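Local atomic coordinates of beta-mannosidase (Trichoderma harzianum, PDB entry 4CVU), a protein that probably hydrolyses terminal beta-linked mannose residues from the non-reducing ends of oligosaccharides, as a fungal beta-mannosidase of glycoside hydrolase family 2. Residues T117-F120 and C121-I124; M648-A651 and V652-Y655. All coordinates share one frame; numbering follows the deposited sequence.

Interaction 1. Residues T117-F120 and C121-I124; sequences TVKF and CDHI. With MAN (alpha-D-mannopyranose), chain C; MAN (alpha-D-mannopyranose), chain B; NAG (2-acetamido-2-deoxy-beta-D-glucopyranose), chain D; NAG (2-acetamido-2-deoxy-beta-D-glucopyranose), chain E.
In I124, CG1 lies anti to the carbonyl carbon (chi1 -67°), and this sets CG1 against the side chains of both T117 and K119. The T117 methyl CG2, itself anti to the backbone N, reaches I124 CG1 at 3.9 Å. The extended chain of K119 crosses the same branch, touching it through CG and CE. K119 and I124 are an antiparallel non-hydrogen-bonded pair. F120 and H123 form the next pair, the hydrogen-bonded one, with their side chains on the other face of the sheet. F120 N donates to H123 O at 3.1 Å, and H123 N donates back to F120 O. F120 to H123 is a type I' beta turn, closing a tight two-residue hairpin between strands 116-120 and 123-126. C121 and D122 hold its corner with positive phi values. C121 SG is in a disulfide with C146, which ties the turn to the chain just past helix 140-145. The F120 ring packs on A142 and L143 of that helix.

Glycan lies along the I124 side. I124 N donates a nearly straight bond, 173° at the hydrogen, to O4 of the chain C mannose at 3.1 Å. The methyl CG2 of I124 meets O6 of the chain B mannose at 3.3 Å, and CD1 approaches C6 of the chain E sugar. T117 OG1 donates to O6 of the chain D sugar at 2.9 Å. K119 NZ and D122 OD1 stand 4.4 Å apart, too far for a salt bridge, so their attraction is probably modest. Strand 123-126 is outermost in its sheet, so sugar takes a backbone N-H at the sheet edge. With the T117 hydroxyl also given to sugar and the I124 side chain lying against it, this part of the hairpin is probably shielded from solvent by the protein's own glycan.

Interaction 2. Residues M648-A651 and V652-Y655; sequences MTLA and VERY. With NAG (2-acetamido-2-deoxy-beta-D-glucopyranose), chain F; NAG (2-acetamido-2-deoxy-beta-D-glucopyranose), chain G.
Backbone bonds come first between M648-A651 and V652-Y655, which are successive turns of one helix. V652 N donates to M648 O at 3.2 Å and E653 N to T649 O at 3.0 Å. R654 N bonds to L650 O, while the bond from Y655 N to A651 O is weak, at the point where helix 638-655 ends.

Van der Waals contacts between side chains follow. T649 and E653 lie side by side and point the same way, and T649 CG2 meets E653 OE2 at 3.4 Å. L650 CD2 approaches E653 OE1 at 3.8 Å. The i to i+4 bonding is that of an alpha-helix, and one side of it, with M648, A651 and V652, packs on helix 664-692, whereas T649, L650 and E653 border an attached glycan. R654 CG rests over one face of the Y655 ring, toward its rim. The Y655 ring also meets W853 and F581 edge-to-face, and Y655 OH bonds to T577 O.

Polar contacts with the sugars make the third group. T649 OG1 accepts from N2 of the chain F sugar at 3.0 Å and is also bonded to Q645 O. E653 keeps CG anti to its carbonyl carbon (chi1 -73°) and runs extended from there, which carries OE2 to O6 of the chain G sugar at 2.7 Å. With an alanine here, that O6 would probably lose its carboxylate acceptor and the second sugar would be held less firmly.

Overall arrangement
Interaction 1 comes first along the chain and interaction 2 follows more than 500 residues later. Their centres are about 58 Å apart, and their nearest atoms about 41 Å. They share no sheet or helix. Residues 117-124 form a hairpin at one edge of a six-stranded antiparallel sheet, within the galactose-binding-like domain of the enzyme. Residues 648-655 close helix 638-655, which packs on helix 664-692 and whose last residue meets W853 and N855 from much later in the sequence. Both contacts border glycans carried by the protein rather than a substrate site. Sugar thus packs against well-separated parts of this multidomain enzyme, once on an edge strand and once on a helix.

Interaction 1. Residues T117-F120 and C121-I124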
ATOM      1  N   THR A 117      19.642  29.972   8.158  1.00 46.16           N
ATOM      2  CA  THR A 117      20.030  31.048   9.048  1.00 48.72           C
ATOM      3  C   THR A 117      20.500  30.365  10.331  1.00 48.98           C
ATOM      4  O   THR A 117      19.704  29.742  11.025  1.00 48.01           O
ATOM      5  CB  THR A 117      18.845  32.000   9.314  1.00 48.37           C
ATOM      6  OG1 THR A 117      18.400  32.561   8.076  1.00 46.18           O
ATOM      7  CG2 THR A 117      19.237  33.137  10.270  1.00 51.40           C
ATOM      8  N   VAL A 118      21.794  30.454  10.614  1.00 47.71           N
ATOM      9  CA  VAL A 118      22.369  29.789  11.777  1.00 49.05           C
ATOM     10  C   VAL A 118      22.396  30.775  12.947  1.00 50.39           C
ATOM     11  O   VAL A 118      22.855  31.915  12.782  1.00 51.98           O
ATOM     12  CB  VAL A 118      23.803  29.304  11.477  1.00 48.99           C
ATOM     13  CG1 VAL A 118      24.364  28.522  12.657  1.00 49.61           C
ATOM     14  CG2 VAL A 118      23.840  28.457  10.208  1.00 49.05           C
ATOM     15  N   LYS A 119      21.907  30.334  14.107  1.00 50.18           N
ATOM     16  CA  LYS A 119      21.897  31.129  15.325  1.00 53.95           C
ATOM     17  C   LYS A 119      22.520  30.376  16.482  1.00 55.92           C
ATOM     18  O   LYS A 119      22.271  29.193  16.670  1.00 54.91           O
ATOM     19  CB  LYS A 119      20.484  31.527  15.743  1.00 55.10           C
ATOM     20  CG  LYS A 119      19.851  32.608  14.902  1.00 56.33           C
ATOM     21  CD  LYS A 119      18.584  33.123  15.569  1.00 60.21           C
ATOM     22  CE  LYS A 119      17.697  33.848  14.572  1.00 62.43           C
ATOM     23  NZ  LYS A 119      16.734  34.778  15.228  1.00 66.17           N
ATOM     24  N   PHE A 120      23.306  31.089  17.280  1.00 55.32           N
ATOM     25  CA  PHE A 120      23.963  30.513  18.436  1.00 56.39           C
ATOM     26  C   PHE A 120      23.750  31.483  19.603  1.00 59.83           C
ATOM     27  O   PHE A 120      24.148  32.659  19.541  1.00 58.60           O
ATOM     28  CB  PHE A 120      25.455  30.272  18.148  1.00 55.32           C
ATOM     29  CG  PHE A 120      26.138  29.400  19.165  1.00 55.70           C
ATOM     30  CD1 PHE A 120      25.997  28.029  19.126  1.00 54.21           C
ATOM     31  CD2 PHE A 120      26.903  29.950  20.171  1.00 57.63           C
ATOM     32  CE1 PHE A 120      26.625  27.217  20.050  1.00 56.22           C
ATOM     33  CE2 PHE A 120      27.531  29.142  21.108  1.00 58.06           C
ATOM     34  CZ  PHE A 120      27.399  27.779  21.048  1.00 57.28           C
ATOM     35  N   CYS A 121      23.105  30.978  20.649  1.00 62.05           N
ATOM     36  CA  CYS A 121      22.584  31.803  21.740  1.00 65.41           C
ATOM     37  C   CYS A 121      21.833  33.014  21.185  1.00 66.15           C
ATOM     38  O   CYS A 121      22.118  34.151  21.550  1.00 68.70           O
ATOM     39  CB  CYS A 121      23.715  32.244  22.674  1.00 69.92           C
ATOM     40  SG  CYS A 121      23.087  32.861  24.261  1.00 76.73           S
ATOM     41  N   ASP A 122      20.940  32.784  20.241  1.00 64.57           N
ATOM     42  CA  ASP A 122      20.045  33.815  19.708  1.00 69.02           C
ATOM     43  C   ASP A 122      20.689  34.889  18.786  1.00 67.12           C
ATOM     44  O   ASP A 122      20.040  35.830  18.373  1.00 65.95           O
ATOM     45  CB  ASP A 122      19.320  34.479  20.865  1.00 75.31           C
ATOM     46  CG  ASP A 122      17.833  34.461  20.709  1.00 80.72           C
ATOM     47  OD1 ASP A 122      17.349  34.461  19.565  1.00 87.65           O
ATOM     48  OD2 ASP A 122      17.139  34.459  21.737  1.00 81.73           O
ATOM     49  N   HIS A 123      21.949  34.699  18.431  1.00 64.70           N
ATOM     50  CA  HIS A 123      22.650  35.577  17.527  1.00 63.53           C
ATOM     51  C   HIS A 123      22.811  34.958  16.152  1.00 59.91           C
ATOM     52  O   HIS A 123      23.319  33.884  16.056  1.00 57.71           O
ATOM     53  CB  HIS A 123      24.034  35.830  18.100  1.00 67.41           C
ATOM     54  CG  HIS A 123      24.016  36.583  19.391  1.00 70.42           C
ATOM     55  ND1 HIS A 123      25.097  37.296  19.844  1.00 73.77           N
ATOM     56  CD2 HIS A 123      23.038  36.768  20.299  1.00 72.45           C
ATOM     57  CE1 HIS A 123      24.792  37.865  20.991  1.00 72.52           C
ATOM     58  NE2 HIS A 123      23.547  37.562  21.289  1.00 73.03           N
ATOM     59  N   ILE A 124      22.431  35.667  15.099  1.00 58.48           N
ATOM     60  CA  ILE A 124      22.675  35.176  13.768  1.00 55.69           C
ATOM     61  C   ILE A 124      24.164  35.226  13.537  1.00 57.71           C
ATOM     62  O   ILE A 124      24.755  36.283  13.501  1.00 54.63           O
ATOM     63  CB  ILE A 124      21.957  35.981  12.690  1.00 55.76           C
ATOM     64  CG1 ILE A 124      20.466  35.794  12.835  1.00 56.62           C
ATOM     65  CG2 ILE A 124      22.386  35.507  11.311  1.00 54.41           C
ATOM     66  CD1 ILE A 124      19.641  36.817  12.133  1.00 57.52           C
TER
HETATM   67  C1  MAN C   8      23.320  41.112  13.785  1.00 61.12           C
HETATM   68  C2  MAN C   8      23.753  40.611  15.161  1.00 64.17           C
HETATM   69  C3  MAN C   8      23.039  39.302  15.502  1.00 62.04           C
HETATM   70  C4  MAN C   8      21.529  39.481  15.344  1.00 63.41           C
HETATM   71  C5  MAN C   8      21.223  39.933  13.907  1.00 60.40           C
HETATM   72  C6  MAN C   8      19.734  40.147  13.667  1.00 57.79           C
HETATM   73  O2  MAN C   8      23.497  41.598  16.146  1.00 69.86           O
HETATM   74  O3  MAN C   8      23.380  38.876  16.806  1.00 64.05           O
HETATM   75  O4  MAN C   8      20.855  38.278  15.669  1.00 61.76           O
HETATM   76  O5  MAN C   8      21.917  41.141  13.609  1.00 61.98           O
HETATM   77  O6  MAN C   8      19.533  40.595  12.336  1.00 58.63           O
HETATM   78  C1  MAN B   7      23.020  39.776  10.671  1.00 59.68           C
HETATM   79  C2  MAN B   7      23.805  40.772  11.525  1.00 59.70           C
HETATM   80  C3  MAN B   7      25.203  40.924  10.957  1.00 60.77           C
HETATM   81  C4  MAN B   7      25.855  39.542  10.904  1.00 64.17           C
HETATM   82  C5  MAN B   7      24.982  38.569  10.106  1.00 62.94           C
HETATM   83  C6  MAN B   7      25.581  37.166  10.078  1.00 60.30           C
HETATM   84  O2  MAN B   7      23.928  40.249  12.832  1.00 62.41           O
HETATM   85  O3  MAN B   7      25.978  41.777  11.768  1.00 62.85           O
HETATM   86  O4  MAN B   7      27.103  39.618  10.263  1.00 63.38           O
HETATM   87  O5  MAN B   7      23.683  38.518  10.642  1.00 57.23           O
HETATM   88  O6  MAN B   7      24.785  36.426   9.184  1.00 64.74           O
HETATM   89  C1  NAG D   1      13.092  31.050   6.173  1.00 43.62           C
HETATM   90  C2  NAG D   1      12.992  32.276   7.116  1.00 42.96           C
HETATM   91  C3  NAG D   1      13.767  33.453   6.541  1.00 46.56           C
HETATM   92  C4  NAG D   1      15.179  33.061   6.113  1.00 46.25           C
HETATM   93  C5  NAG D   1      15.182  31.755   5.278  1.00 45.64           C
HETATM   94  C6  NAG D   1      16.612  31.239   4.997  1.00 43.96           C
HETATM   95  C7  NAG D   1      10.973  32.363   8.457  1.00 41.57           C
HETATM   96  C8  NAG D   1       9.543  32.787   8.615  1.00 44.89           C
HETATM   97  N2  NAG D   1      11.603  32.670   7.326  1.00 42.27           N
HETATM   98  O3  NAG D   1      13.814  34.475   7.527  1.00 49.49           O
HETATM   99  O4  NAG D   1      15.707  34.122   5.329  1.00 47.98           O
HETATM  100  O5  NAG D   1      14.449  30.733   5.932  1.00 43.90           O
HETATM  101  O6  NAG D   1      17.226  30.713   6.162  1.00 41.16           O
HETATM  102  O7  NAG D   1      11.513  31.750   9.352  1.00 40.84           O
HETATM  103  C1  NAG E   2      16.937  34.641   5.901  1.00 49.12           C
HETATM  104  C2  NAG E   2      17.731  35.406   4.843  1.00 48.77           C
HETATM  105  C3  NAG E   2      19.023  35.991   5.430  1.00 48.06           C
HETATM  106  C4  NAG E   2      18.754  36.734   6.728  1.00 50.32           C
HETATM  107  C5  NAG E   2      17.932  35.842   7.675  1.00 51.37           C
HETATM  108  C6  NAG E   2      17.602  36.558   8.977  1.00 51.72           C
HETATM  109  C7  NAG E   2      17.543  34.496   2.551  1.00 44.44           C
HETATM  110  C8  NAG E   2      16.391  35.353   2.228  1.00 44.11           C
HETATM  111  N2  NAG E   2      18.094  34.544   3.743  1.00 44.17           N
HETATM  112  O3  NAG E   2      19.665  36.813   4.483  1.00 48.02           O
HETATM  113  O4  NAG E   2      20.013  37.035   7.303  1.00 53.53           O
HETATM  114  O5  NAG E   2      16.718  35.482   7.038  1.00 48.35           O
HETATM  115  O6  NAG E   2      16.735  37.598   8.618  1.00 54.59           O
HETATM  116  O7  NAG E   2      17.960  33.697   1.694  1.00 48.33           O

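Interaction 2. Residues M648-A651 and V652-Y655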
ATOM      1  N   MET A 648       6.704   2.547 -24.277  1.00 33.26           N
ATOM      2  CA  MET A 648       6.930   1.202 -23.856  1.00 31.90           C
ATOM      3  C   MET A 648       5.951   0.251 -24.511  1.00 32.73           C
ATOM      4  O   MET A 648       6.316  -0.880 -24.878  1.00 33.87           O
ATOM      5  CB  MET A 648       6.817   1.135 -22.297  1.00 30.54           C
ATOM      6  CG  MET A 648       7.917   1.871 -21.593  1.00 29.29           C
ATOM      7  SD  MET A 648       7.758   1.514 -19.783  1.00 28.44           S
ATOM      8  CE  MET A 648       6.379   2.584 -19.598  1.00 28.29           C
ATOM      9  N   THR A 649       4.703   0.678 -24.677  1.00 35.01           N
ATOM     10  CA  THR A 649       3.639  -0.180 -25.205  1.00 35.99           C
ATOM     11  C   THR A 649       3.930  -0.525 -26.652  1.00 37.07           C
ATOM     12  O   THR A 649       3.776  -1.681 -27.055  1.00 36.34           O
ATOM     13  CB  THR A 649       2.239   0.484 -25.110  1.00 37.58           C
ATOM     14  OG1 THR A 649       1.977   0.880 -23.768  1.00 37.13           O
ATOM     15  CG2 THR A 649       1.106  -0.468 -25.527  1.00 38.74           C
ATOM     16  N   LEU A 650       4.351   0.458 -27.421  1.00 36.53           N
ATOM     17  CA  LEU A 650       4.654   0.224 -28.822  1.00 38.89           C
ATOM     18  C   LEU A 650       5.880  -0.703 -29.039  1.00 40.88           C
ATOM     19  O   LEU A 650       5.901  -1.541 -29.967  1.00 39.49           O
ATOM     20  CB  LEU A 650       4.867   1.536 -29.545  1.00 40.24           C
ATOM     21  CG  LEU A 650       3.680   2.480 -29.796  1.00 42.21           C
ATOM     22  CD1 LEU A 650       4.138   3.716 -30.554  1.00 43.05           C
ATOM     23  CD2 LEU A 650       2.541   1.790 -30.552  1.00 44.67           C
ATOM     24  N   ALA A 651       6.896  -0.516 -28.191  1.00 40.32           N
ATOM     25  CA  ALA A 651       8.080  -1.336 -28.198  1.00 39.96           C
ATOM     26  C   ALA A 651       7.730  -2.819 -28.062  1.00 39.68           C
ATOM     27  O   ALA A 651       8.165  -3.631 -28.869  1.00 39.06           O
ATOM     28  CB  ALA A 651       9.036  -0.899 -27.093  1.00 39.82           C
ATOM     29  N   VAL A 652       6.970  -3.151 -27.016  1.00 38.51           N
ATOM     30  CA  VAL A 652       6.521  -4.492 -26.795  1.00 39.47           C
ATOM     31  C   VAL A 652       5.678  -5.012 -27.965  1.00 40.21           C
ATOM     32  O   VAL A 652       5.915  -6.096 -28.436  1.00 39.54           O
ATOM     33  CB  VAL A 652       5.676  -4.620 -25.504  1.00 38.37           C
ATOM     34  CG1 VAL A 652       5.077  -5.999 -25.428  1.00 39.58           C
ATOM     35  CG2 VAL A 652       6.515  -4.360 -24.273  1.00 37.84           C
ATOM     36  N   GLU A 653       4.706  -4.217 -28.419  1.00 40.02           N
ATOM     37  CA  GLU A 653       3.762  -4.676 -29.417  1.00 42.13           C
ATOM     38  C   GLU A 653       4.489  -4.988 -30.700  1.00 41.49           C
ATOM     39  O   GLU A 653       4.132  -5.911 -31.389  1.00 42.42           O
ATOM     40  CB  GLU A 653       2.651  -3.661 -29.689  1.00 43.28           C
ATOM     41  CG  GLU A 653       1.620  -3.548 -28.574  1.00 43.64           C
ATOM     42  CD  GLU A 653       0.677  -2.374 -28.750  1.00 45.17           C
ATOM     43  OE1 GLU A 653       0.890  -1.505 -29.635  1.00 43.67           O
ATOM     44  OE2 GLU A 653      -0.304  -2.348 -28.006  1.00 45.39           O
ATOM     45  N   ARG A 654       5.543  -4.244 -30.978  1.00 42.67           N
ATOM     46  CA  ARG A 654       6.267  -4.407 -32.250  1.00 44.87           C
ATOM     47  C   ARG A 654       7.160  -5.638 -32.270  1.00 44.98           C
ATOM     48  O   ARG A 654       7.350  -6.223 -33.335  1.00 46.06           O
ATOM     49  CB  ARG A 654       7.097  -3.182 -32.557  1.00 45.82           C
ATOM     50  CG  ARG A 654       7.826  -3.261 -33.896  1.00 49.35           C
ATOM     51  CD  ARG A 654       8.634  -1.992 -34.160  1.00 51.78           C
ATOM     52  NE  ARG A 654       7.811  -0.873 -34.621  1.00 53.24           N
ATOM     53  CZ  ARG A 654       7.502  -0.620 -35.903  1.00 54.42           C
ATOM     54  NH1 ARG A 654       7.917  -1.402 -36.886  1.00 54.16           N
ATOM     55  NH2 ARG A 654       6.747   0.427 -36.194  1.00 55.67           N
ATOM     56  N   TYR A 655       7.656  -6.053 -31.095  1.00 42.42           N
ATOM     57  CA  TYR A 655       8.720  -7.051 -31.025  1.00 41.59           C
ATOM     58  C   TYR A 655       8.469  -8.283 -30.163  1.00 41.48           C
ATOM     59  O   TYR A 655       9.017  -9.354 -30.473  1.00 40.02           O
ATOM     60  CB  TYR A 655      10.027  -6.387 -30.552  1.00 41.63           C
ATOM     61  CG  TYR A 655      10.573  -5.382 -31.531  1.00 43.20           C
ATOM     62  CD1 TYR A 655      11.138  -5.784 -32.745  1.00 43.51           C
ATOM     63  CD2 TYR A 655      10.534  -4.039 -31.250  1.00 41.71           C
ATOM     64  CE1 TYR A 655      11.656  -4.850 -33.636  1.00 44.34           C
ATOM     65  CE2 TYR A 655      11.030  -3.111 -32.134  1.00 44.82           C
ATOM     66  CZ  TYR A 655      11.579  -3.513 -33.324  1.00 45.10           C
ATOM     67  OH  TYR A 655      12.075  -2.566 -34.177  1.00 47.49           O
TER
HETATM   68  C1  NAG F   1      -1.750   2.733 -22.015  1.00 35.85           C
HETATM   69  C2  NAG F   1      -1.807   1.651 -23.073  1.00 37.49           C
HETATM   70  C3  NAG F   1      -1.476   2.170 -24.473  1.00 38.91           C
HETATM   71  C4  NAG F   1      -2.207   3.467 -24.836  1.00 40.03           C
HETATM   72  C5  NAG F   1      -2.013   4.417 -23.697  1.00 38.56           C
HETATM   73  C6  NAG F   1      -2.724   5.753 -23.924  1.00 42.41           C
HETATM   74  C7  NAG F   1      -1.244  -0.603 -22.317  1.00 39.94           C
HETATM   75  C8  NAG F   1      -0.182  -1.654 -22.133  1.00 39.38           C
HETATM   76  N2  NAG F   1      -0.868   0.574 -22.785  1.00 38.24           N
HETATM   77  O3  NAG F   1      -1.779   1.180 -25.428  1.00 37.61           O
HETATM   78  O4  NAG F   1      -1.673   4.074 -25.990  1.00 41.06           O
HETATM   79  O5  NAG F   1      -2.479   3.852 -22.487  1.00 37.41           O
HETATM   80  O6  NAG F   1      -4.114   5.546 -24.090  1.00 45.50           O
HETATM   81  O7  NAG F   1      -2.421  -0.885 -22.056  1.00 41.78           O
HETATM   82  C1  NAG G   2      -2.281   3.677 -27.218  1.00 46.04           C
HETATM   83  C2  NAG G   2      -2.045   4.802 -28.224  1.00 47.48           C
HETATM   84  C3  NAG G   2      -2.505   4.441 -29.613  1.00 50.34           C
HETATM   85  C4  NAG G   2      -1.913   3.110 -30.027  1.00 50.64           C
HETATM   86  C5  NAG G   2      -2.251   2.066 -28.979  1.00 49.43           C
HETATM   87  C6  NAG G   2      -1.603   0.727 -29.331  1.00 48.24           C
HETATM   88  C7  NAG G   2      -2.171   7.177 -27.618  1.00 52.91           C
HETATM   89  C8  NAG G   2      -3.052   8.278 -27.107  1.00 51.88           C
HETATM   90  N2  NAG G   2      -2.752   5.978 -27.776  1.00 50.24           N
HETATM   91  O3  NAG G   2      -2.032   5.425 -30.486  1.00 51.98           O
HETATM   92  O4  NAG G   2      -2.430   2.728 -31.284  1.00 51.76           O
HETATM   93  O5  NAG G   2      -1.759   2.462 -27.709  1.00 50.34           O
HETATM   94  O6  NAG G   2      -1.771  -0.140 -28.234  1.00 46.55           O
HETATM   95  O7  NAG G   2      -0.992   7.420 -27.885  1.00 50.49           O